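Local coordinates for sperm-specific class P protein 34 (Caenorhabditis elegans, PDB 1M1S) that is of unknown biochemical function but adopts the major sperm protein fold, whose best-known members assemble into the filaments that drive crawling of nematode sperm, at residues 10-15 and 29-35; 56-60 and 94-100; 16-22 and 110-116. All coordinates share one frame; numbering follows the deposited sequence.

Interaction 1 (10-15 and 29-35)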
loop_
_atom_site.group_PDB
_atom_site.type_symbol
_atom_site.label_atom_id
_atom_site.label_comp_id
_atom_site.label_asym_id
_atom_site.label_seq_id
_atom_site.Cartn_x
_atom_site.Cartn_y
_atom_site.Cartn_z
HETATM N N MSE A 10 4.447 0.010 12.402
HETATM C CA MSE A 10 4.980 -1.330 12.203
HETATM C C MSE A 10 5.236 -1.503 10.711
HETATM O O MSE A 10 5.645 -2.584 10.263
HETATM C CB MSE A 10 4.006 -2.395 12.693
HETATM C CG MSE A 10 4.661 -3.613 13.234
HETATM SE SE MSE A 10 4.470 -3.801 15.000
HETATM C CE MSE A 10 5.783 -2.701 15.633
ATOM N N ILE A 11 4.829 -0.486 9.943
ATOM C CA ILE A 11 5.067 -0.428 8.506
ATOM C C ILE A 11 5.269 1.021 8.078
ATOM O O ILE A 11 4.645 1.939 8.616
ATOM C CB ILE A 11 3.962 -1.087 7.642
ATOM C CG1 ILE A 11 2.884 -0.086 7.235
ATOM C CG2 ILE A 11 3.373 -2.283 8.347
ATOM C CD1 ILE A 11 2.007 -0.605 6.130
ATOM N N ASN A 12 6.233 1.215 7.185
ATOM C CA ASN A 12 6.569 2.517 6.630
ATOM C C ASN A 12 6.601 2.398 5.108
ATOM O O ASN A 12 6.949 1.344 4.561
ATOM C CB ASN A 12 7.923 3.000 7.155
ATOM C CG ASN A 12 7.875 3.421 8.612
ATOM O OD1 ASN A 12 7.020 4.218 9.023
ATOM N ND2 ASN A 12 8.815 2.907 9.398
ATOM N N VAL A 13 6.165 3.459 4.432
ATOM C CA VAL A 13 6.141 3.467 2.978
ATOM C C VAL A 13 7.119 4.511 2.468
ATOM O O VAL A 13 7.103 5.671 2.894
ATOM C CB VAL A 13 4.719 3.730 2.415
ATOM C CG1 VAL A 13 4.624 3.275 0.965
ATOM C CG2 VAL A 13 3.691 2.997 3.227
ATOM N N ASP A 14 7.959 4.091 1.525
ATOM C CA ASP A 14 8.958 4.938 0.957
ATOM C C ASP A 14 8.742 5.137 -0.529
ATOM O O ASP A 14 8.826 4.196 -1.305
ATOM C CB ASP A 14 10.304 4.303 1.270
ATOM C CG ASP A 14 10.509 4.202 2.775
ATOM O OD1 ASP A 14 9.828 4.951 3.513
ATOM O OD2 ASP A 14 11.333 3.377 3.219
ATOM N N PRO A 15 8.411 6.369 -0.967
ATOM C CA PRO A 15 8.207 7.608 -0.208
ATOM C C PRO A 15 6.822 7.549 0.409
ATOM O O PRO A 15 6.060 6.629 0.150
ATOM C CB PRO A 15 8.288 8.656 -1.323
ATOM C CG PRO A 15 9.233 8.050 -2.294
ATOM C CD PRO A 15 8.669 6.666 -2.367
ATOM N N HIS A 29 7.192 2.120 -4.551
ATOM C CA HIS A 29 7.263 2.327 -3.109
ATOM C C HIS A 29 7.755 1.096 -2.363
ATOM O O HIS A 29 7.525 -0.031 -2.773
ATOM C CB HIS A 29 5.921 2.816 -2.556
ATOM C CG HIS A 29 5.412 4.061 -3.216
ATOM N ND1 HIS A 29 5.397 5.291 -2.593
ATOM C CD2 HIS A 29 4.923 4.270 -4.462
ATOM C CE1 HIS A 29 4.929 6.202 -3.427
ATOM N NE2 HIS A 29 4.635 5.604 -4.567
ATOM N N ASN A 30 8.451 1.334 -1.269
ATOM C CA ASN A 30 8.998 0.271 -0.457
ATOM C C ASN A 30 8.172 0.159 0.821
ATOM O O ASN A 30 8.118 1.103 1.597
ATOM C CB ASN A 30 10.454 0.637 -0.119
ATOM C CG ASN A 30 11.201 -0.459 0.636
ATOM O OD1 ASN A 30 10.634 -1.514 0.958
ATOM N ND2 ASN A 30 12.490 -0.211 0.926
ATOM N N ILE A 31 7.480 -0.955 1.028
ATOM C CA ILE A 31 6.727 -1.118 2.274
ATOM C C ILE A 31 7.641 -1.960 3.159
ATOM O O ILE A 31 7.927 -3.105 2.827
ATOM C CB ILE A 31 5.373 -1.830 2.055
ATOM C CG1 ILE A 31 4.533 -1.028 1.075
ATOM C CG2 ILE A 31 4.614 -1.978 3.370
ATOM C CD1 ILE A 31 3.233 -1.686 0.699
ATOM N N THR A 32 8.176 -1.366 4.220
ATOM C CA THR A 32 9.074 -2.101 5.110
ATOM C C THR A 32 8.490 -2.427 6.463
ATOM O O THR A 32 7.791 -1.612 7.056
ATOM C CB THR A 32 10.433 -1.407 5.272
ATOM O OG1 THR A 32 10.252 -0.001 5.437
ATOM C CG2 THR A 32 11.262 -1.645 4.059
ATOM N N SER A 33 8.760 -3.646 6.922
ATOM C CA SER A 33 8.245 -4.128 8.196
ATOM C C SER A 33 9.116 -3.785 9.404
ATOM O O SER A 33 10.318 -3.585 9.284
ATOM C CB SER A 33 8.052 -5.639 8.124
ATOM O OG SER A 33 7.477 -6.143 9.316
ATOM N N GLU A 34 8.497 -3.722 10.575
ATOM C CA GLU A 34 9.229 -3.439 11.795
ATOM C C GLU A 34 8.854 -4.441 12.865
ATOM O O GLU A 34 9.391 -4.389 13.967
ATOM C CB GLU A 34 8.936 -2.037 12.305
ATOM C CG GLU A 34 9.554 -0.912 11.518
ATOM C CD GLU A 34 11.062 -0.810 11.669
ATOM O OE1 GLU A 34 11.676 -1.611 12.409
ATOM O OE2 GLU A 34 11.649 0.093 11.048
ATOM N N SER A 35 7.942 -5.358 12.538
ATOM C CA SER A 35 7.512 -6.376 13.493
ATOM C C SER A 35 8.396 -7.591 13.327
ATOM O O SER A 35 9.090 -7.749 12.314
ATOM C CB SER A 35 6.056 -6.790 13.259
ATOM O OG SER A 35 5.585 -7.640 14.297
#

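Interaction 2 (56-60 and 94-100)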
loop_
_atom_site.group_PDB
_atom_site.type_symbol
_atom_site.label_atom_id
_atom_site.label_comp_id
_atom_site.label_asym_id
_atom_site.label_seq_id
_atom_site.Cartn_x
_atom_site.Cartn_y
_atom_site.Cartn_z
ATOM N N VAL A 56 -2.618 -5.588 -4.551
ATOM C CA VAL A 56 -3.684 -5.023 -3.732
ATOM C C VAL A 56 -3.485 -5.602 -2.343
ATOM O O VAL A 56 -3.558 -4.895 -1.338
ATOM C CB VAL A 56 -5.075 -5.380 -4.248
ATOM C CG1 VAL A 56 -6.129 -4.779 -3.338
ATOM C CG2 VAL A 56 -5.243 -4.867 -5.647
ATOM N N TYR A 57 -3.210 -6.902 -2.318
ATOM C CA TYR A 57 -2.935 -7.645 -1.096
ATOM C C TYR A 57 -1.501 -8.143 -1.131
ATOM O O TYR A 57 -0.866 -8.135 -2.183
ATOM C CB TYR A 57 -3.887 -8.825 -0.979
ATOM C CG TYR A 57 -5.282 -8.397 -0.585
ATOM C CD1 TYR A 57 -6.219 -8.027 -1.548
ATOM C CD2 TYR A 57 -5.658 -8.318 0.765
ATOM C CE1 TYR A 57 -7.481 -7.584 -1.181
ATOM C CE2 TYR A 57 -6.925 -7.871 1.136
ATOM C CZ TYR A 57 -7.827 -7.508 0.155
ATOM O OH TYR A 57 -9.072 -7.043 0.490
ATOM N N GLY A 58 -0.957 -8.536 0.015
ATOM C CA GLY A 58 0.412 -9.041 0.011
ATOM C C GLY A 58 1.082 -9.191 1.360
ATOM O O GLY A 58 0.656 -8.572 2.339
ATOM N N PHE A 59 2.156 -9.979 1.404
ATOM C CA PHE A 59 2.881 -10.188 2.643
ATOM C C PHE A 59 4.144 -9.391 2.703
ATOM O O PHE A 59 4.601 -8.893 1.683
ATOM C CB PHE A 59 3.227 -11.649 2.810
ATOM C CG PHE A 59 2.050 -12.486 3.081
ATOM C CD1 PHE A 59 1.671 -13.469 2.196
ATOM C CD2 PHE A 59 1.303 -12.288 4.226
ATOM C CE1 PHE A 59 0.550 -14.234 2.428
ATOM C CE2 PHE A 59 0.170 -13.047 4.476
ATOM C CZ PHE A 59 -0.201 -14.035 3.574
ATOM N N VAL A 60 4.605 -9.130 3.921
ATOM C CA VAL A 60 5.878 -8.446 4.133
ATOM C C VAL A 60 6.495 -9.238 5.252
ATOM O O VAL A 60 6.077 -9.136 6.412
ATOM C CB VAL A 60 5.793 -6.967 4.589
ATOM C CG1 VAL A 60 7.201 -6.357 4.588
ATOM C CG2 VAL A 60 4.862 -6.157 3.696
ATOM N N THR A 94 -1.604 -18.538 4.502
ATOM C CA THR A 94 -1.542 -18.633 3.058
ATOM C C THR A 94 -1.955 -17.371 2.343
ATOM O O THR A 94 -1.131 -16.742 1.689
ATOM C CB THR A 94 -2.441 -19.787 2.530
ATOM O OG1 THR A 94 -1.891 -21.043 2.942
ATOM C CG2 THR A 94 -2.533 -19.758 0.988
ATOM N N ASP A 95 -3.236 -17.024 2.530
ATOM C CA ASP A 95 -3.948 -15.892 1.914
ATOM C C ASP A 95 -3.733 -14.531 2.599
ATOM O O ASP A 95 -3.914 -14.396 3.809
ATOM C CB ASP A 95 -5.457 -16.249 1.840
ATOM C CG ASP A 95 -6.291 -15.253 1.020
ATOM O OD1 ASP A 95 -5.792 -14.683 0.016
ATOM O OD2 ASP A 95 -7.473 -15.051 1.393
ATOM N N PRO A 96 -3.352 -13.504 1.813
ATOM C CA PRO A 96 -3.130 -12.187 2.383
ATOM C C PRO A 96 -4.480 -11.579 2.690
ATOM O O PRO A 96 -4.552 -10.588 3.402
ATOM C CB PRO A 96 -2.438 -11.443 1.242
ATOM C CG PRO A 96 -1.913 -12.535 0.355
ATOM C CD PRO A 96 -3.025 -13.483 0.380
HETATM N N MSE A 97 -5.542 -12.170 2.141
HETATM C CA MSE A 97 -6.896 -11.670 2.370
HETATM C C MSE A 97 -7.567 -12.199 3.626
HETATM O O MSE A 97 -8.536 -11.595 4.079
HETATM C CB MSE A 97 -7.824 -11.941 1.180
HETATM C CG MSE A 97 -7.329 -11.409 -0.130
HETATM SE SE MSE A 97 -8.643 -11.639 -1.577
HETATM C CE MSE A 97 -7.359 -12.483 -2.865
ATOM N N ALA A 98 -7.089 -13.329 4.158
ATOM C CA ALA A 98 -7.679 -13.942 5.352
ATOM C C ALA A 98 -7.840 -13.017 6.565
ATOM O O ALA A 98 -8.957 -12.881 7.081
ATOM C CB ALA A 98 -6.955 -15.216 5.725
ATOM N N PRO A 99 -6.761 -12.311 6.992
ATOM C CA PRO A 99 -6.965 -11.433 8.153
ATOM C C PRO A 99 -7.778 -10.155 7.853
ATOM O O PRO A 99 -8.099 -9.410 8.765
ATOM C CB PRO A 99 -5.531 -11.123 8.608
ATOM C CG PRO A 99 -4.796 -11.114 7.350
ATOM C CD PRO A 99 -5.334 -12.327 6.612
ATOM N N PHE A 100 -8.118 -9.913 6.586
ATOM C CA PHE A 100 -8.903 -8.724 6.218
ATOM C C PHE A 100 -10.378 -9.056 6.024
ATOM O O PHE A 100 -11.244 -8.264 6.389
ATOM C CB PHE A 100 -8.304 -8.015 4.996
ATOM C CG PHE A 100 -6.906 -7.515 5.227
ATOM C CD1 PHE A 100 -5.829 -8.106 4.564
ATOM C CD2 PHE A 100 -6.658 -6.520 6.175
ATOM C CE1 PHE A 100 -4.511 -7.733 4.836
ATOM C CE2 PHE A 100 -5.344 -6.130 6.465
ATOM C CZ PHE A 100 -4.263 -6.745 5.791
#

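Interaction 3 (16-22 and 110-116)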
loop_
_atom_site.group_PDB
_atom_site.type_symbol
_atom_site.label_atom_id
_atom_site.label_comp_id
_atom_site.label_asym_id
_atom_site.label_seq_id
_atom_site.Cartn_x
_atom_site.Cartn_y
_atom_site.Cartn_z
ATOM N N PRO A 16 6.494 8.521 1.287
ATOM C CA PRO A 16 5.164 8.522 1.914
ATOM C C PRO A 16 4.152 9.282 1.083
ATOM O O PRO A 16 3.052 9.596 1.553
ATOM C CB PRO A 16 5.433 9.228 3.242
ATOM C CG PRO A 16 6.520 10.174 2.902
ATOM C CD PRO A 16 7.438 9.315 2.077
ATOM N N THR A 17 4.575 9.618 -0.134
ATOM C CA THR A 17 3.754 10.348 -1.084
ATOM C C THR A 17 4.245 9.974 -2.463
ATOM O O THR A 17 5.365 9.514 -2.626
ATOM C CB THR A 17 3.921 11.892 -0.936
ATOM O OG1 THR A 17 3.621 12.307 0.404
ATOM C CG2 THR A 17 2.993 12.610 -1.865
ATOM N N GLY A 18 3.377 10.169 -3.443
ATOM C CA GLY A 18 3.696 9.919 -4.833
ATOM C C GLY A 18 3.271 11.199 -5.537
ATOM O O GLY A 18 2.112 11.628 -5.443
ATOM N N ASN A 19 4.226 11.870 -6.159
ATOM C CA ASN A 19 3.942 13.105 -6.877
ATOM C C ASN A 19 4.111 12.873 -8.389
ATOM O O ASN A 19 5.217 12.604 -8.859
ATOM C CB ASN A 19 4.862 14.217 -6.362
ATOM C CG ASN A 19 4.662 14.499 -4.866
ATOM O OD1 ASN A 19 4.061 15.523 -4.479
ATOM N ND2 ASN A 19 5.157 13.583 -4.017
ATOM N N TYR A 20 3.023 13.065 -9.141
ATOM C CA TYR A 20 2.981 12.819 -10.587
ATOM C C TYR A 20 2.561 13.977 -11.492
ATOM O O TYR A 20 2.109 15.020 -11.045
ATOM C CB TYR A 20 2.015 11.675 -10.880
ATOM C CG TYR A 20 2.071 10.591 -9.888
ATOM C CD1 TYR A 20 1.149 10.535 -8.865
ATOM C CD2 TYR A 20 3.039 9.606 -9.969
ATOM C CE1 TYR A 20 1.184 9.506 -7.918
ATOM C CE2 TYR A 20 3.095 8.580 -9.043
ATOM C CZ TYR A 20 2.156 8.524 -8.016
ATOM O OH TYR A 20 2.166 7.478 -7.114
ATOM N N PRO A 21 2.762 13.806 -12.798
ATOM C CA PRO A 21 2.395 14.813 -13.784
ATOM C C PRO A 21 1.006 14.441 -14.203
ATOM O O PRO A 21 0.759 13.304 -14.607
ATOM C CB PRO A 21 3.377 14.553 -14.914
ATOM C CG PRO A 21 4.476 13.881 -14.248
ATOM C CD PRO A 21 3.815 12.948 -13.337
ATOM N N ALA A 22 0.090 15.390 -14.092
ATOM C CA ALA A 22 -1.297 15.139 -14.426
ATOM C C ALA A 22 -1.515 14.192 -15.592
ATOM O O ALA A 22 -2.191 13.174 -15.432
ATOM C CB ALA A 22 -2.025 16.421 -14.656
ATOM N N ILE A 110 -1.514 6.296 5.124
ATOM C CA ILE A 110 -2.158 6.982 3.997
ATOM C C ILE A 110 -1.135 7.542 3.024
ATOM O O ILE A 110 -0.467 8.523 3.326
ATOM C CB ILE A 110 -3.075 8.185 4.487
ATOM C CG1 ILE A 110 -4.362 7.656 5.113
ATOM C CG2 ILE A 110 -3.444 9.138 3.338
ATOM C CD1 ILE A 110 -5.277 8.743 5.681
ATOM N N VAL A 111 -1.001 6.937 1.856
ATOM C CA VAL A 111 -0.071 7.487 0.884
ATOM C C VAL A 111 -0.832 8.509 0.025
ATOM O O VAL A 111 -1.872 8.196 -0.572
ATOM C CB VAL A 111 0.514 6.394 0.001
ATOM C CG1 VAL A 111 1.668 6.947 -0.842
ATOM C CG2 VAL A 111 0.937 5.206 0.868
ATOM N N LYS A 112 -0.346 9.747 0.028
ATOM C CA LYS A 112 -0.966 10.812 -0.746
ATOM C C LYS A 112 -0.564 10.625 -2.188
ATOM O O LYS A 112 0.508 10.114 -2.466
ATOM C CB LYS A 112 -0.449 12.166 -0.286
ATOM C CG LYS A 112 -0.449 12.403 1.206
ATOM C CD LYS A 112 -0.084 13.864 1.485
ATOM C CE LYS A 112 -0.585 14.329 2.842
ATOM N NZ LYS A 112 -0.690 15.809 2.978
ATOM N N LEU A 113 -1.444 10.996 -3.105
ATOM C CA LEU A 113 -1.146 10.906 -4.533
ATOM C C LEU A 113 -1.572 12.238 -5.185
ATOM O O LEU A 113 -2.754 12.474 -5.472
ATOM C CB LEU A 113 -1.842 9.690 -5.166
ATOM C CG LEU A 113 -1.511 8.279 -4.632
ATOM C CD1 LEU A 113 -2.399 7.234 -5.297
ATOM C CD2 LEU A 113 -0.030 7.936 -4.810
ATOM N N ILE A 114 -0.593 13.132 -5.338
ATOM C CA ILE A 114 -0.801 14.463 -5.918
ATOM C C ILE A 114 -0.421 14.462 -7.390
ATOM O O ILE A 114 0.732 14.224 -7.732
ATOM C CB ILE A 114 0.077 15.539 -5.222
ATOM C CG1 ILE A 114 -0.148 15.547 -3.705
ATOM C CG2 ILE A 114 -0.234 16.898 -5.813
ATOM C CD1 ILE A 114 0.904 16.368 -2.924
ATOM N N ALA A 115 -1.390 14.736 -8.254
ATOM C CA ALA A 115 -1.150 14.776 -9.693
ATOM C C ALA A 115 -1.335 16.205 -10.127
ATOM O O ALA A 115 -2.416 16.754 -10.008
ATOM C CB ALA A 115 -2.132 13.891 -10.410
ATOM N N ALA A 116 -0.273 16.831 -10.594
ATOM C CA ALA A 116 -0.383 18.214 -11.016
ATOM C C ALA A 116 0.508 18.552 -12.189
ATOM O O ALA A 116 0.266 17.985 -13.273
ATOM C CB ALA A 116 -0.111 19.145 -9.840
ATOM O OXT ALA A 116 1.406 19.411 -12.027
#

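Interaction 1 (10-15 and 29-35)
Met10, a selenomethionine, lays its CG against Ser35 CB at a tight 3.5 Å, while its backbone O accepts the N-H of Glu34 from well above the carbonyl plane. This bond lies just past the regular antiparallel pairing of strands 11-14 and 29-33, a beta hairpin at the start of the chain. At Ile11 the side chain points inward; its CD1 lies alongside Ile31 CG2 (4.0 Å), Ile11 packing on Leu39 and Ile84 and Ile31 on Phe41. Asn12 forms a hydrogen-bonded pair with Thr32 through its backbone N and O, and its side-chain carboxamide lies on the outer face, where a polar group is at ease. Val13 turns back inward; with CG1 anti to the backbone N (chi1 -161°), that methyl reaches His29 CB at 3.8 Å. Asp14 forms the next such pair, with Asn30, exchanging two backbone bonds, Asn30 N to Asp14 O at 2.9 Å. Pro15 follows a cis peptide, and its O receives His29 ND1 at 3.1 Å, within the imidazole plane. Since NE2 of His29 is also bonded, to Ser27 OG, both ring nitrogens of this buried histidine are satisfied, which fixes its rotation and is consistent with a proton on ND1.

Interaction 2 (56-60 and 94-100)
A 3.0 Å backbone bond from Phe100 N to Met97 O closes the turn from which both side chains meet the ring of Tyr57. Met97, a selenomethionine, comes over one face: its CG stands 3.5 Å from the ring centroid, almost on the ring normal, a CH-pi contact, and SE follows over the same ring at 4.5 Å as a Met-aromatic contact. A flexible, polarisable chain suits this cover over a flat surface. Phe100 meets the tyrosine in its plane instead, CD1 to Tyr57 CE2 at 3.6 Å, the two rings inclined at 52°. Tyr57 has its CG beside the backbone N (chi1 -75°), which swings the ring out to both partners while CB rests on Pro96 CB. With an alanine here the ring is gone, and Met97 CG and Phe100 CD1 would probably lose the surface they pack on, leaving a gap beside them. Pro96 is the wedge of the contact. Its CB also lies 3.5 Å from Gly58 N, and its CG lies 3.6 Å from Phe59 CE1, the pyrrolidine crossing the phenylalanine at about a right angle. Thr94 O approaches the edge of the same ring, 3.1 Å from Phe59 CE1. Gly58 has backbone angles at which a CB would jam against the carbonyl O of Tyr57. The contact lies at the surface, joining the C-terminal end of strand 51-60 to the weakly bonded helix 98-101; Arg38 makes a cation-pi contact with Phe59, and Phe100 reaches Ala40 of strand 38-45 and Gln85 of strand 79-89.

Interaction 3 (16-22 and 110-116)
Tyr20 and Leu113 pack together where strands 17-20 and 110-115 run parallel, the pairing of first and last strands in the immunoglobulin-like, seven-stranded fold of major sperm proteins. The tyrosine's CB leaves on the buried face that it shares with Leu113 and Ala115. Beyond it, Tyr20 CD1 passes Ile114 O at 3.9 Å and Tyr20 CE1 meets Leu113 CD2 at 3.7 Å, the methyl arriving at the ring edge. At the tip, Tyr20 OH lies 3.2 Å from Leu113 CD2 and is hydrogen-bonded to Ser27 OG, so the buried hydroxyl is satisfied. With chi1 at -39°, CG stays beside the backbone N and the ring folds back over its own strand, one face set above Gly18 C. That explains the glycine, because a CB there would collide with Tyr20 OH and crowd Leu113 CD2. On the outer face stand Thr17 and Lys112, then Asn19 and Ile114. The threonine's CG2, anti to the backbone N, lies 3.8 Å from Lys112 CB, and Asn19 OD1 lies 3.6 Å from Ile114 CD1, the two side chains pointing the same way. A beta-branched residue suits each strand, and the lysine can carry its charged end away from the contact. Backbone bonds alternate along the pair, from Gly18 N to Lys112 O through Ile114 N to Gly18 O, then Tyr20 N to Ile114 O and Ala116 N to Tyr20 O. The series ends at the C-terminus itself, where Ala22 N reaches Ala116 O of the terminal carboxylate at 2.7 Å, from above its plane.

How the interactions relate
Interactions 1 and 3 share strand 11-20, which pairs antiparallel with strand 25-33 in its first half and parallel with strand 107-115 in its second; the switch falls around the cis peptide bond before Pro15. Their centres are about 17 Å apart, yet they touch, with His29 CE1 3.4 Å from Thr17 O. Ser27, bonded to both His29 and Tyr20, ties their polar ends together. Interaction 2 is nested inside the loop that interaction 3 closes, on the opposite side of the chain's centre, its nearest atoms about 11 Å away. It does meet interaction 1, through Val60 CG1 at 3.7 Å from Ser33 CB.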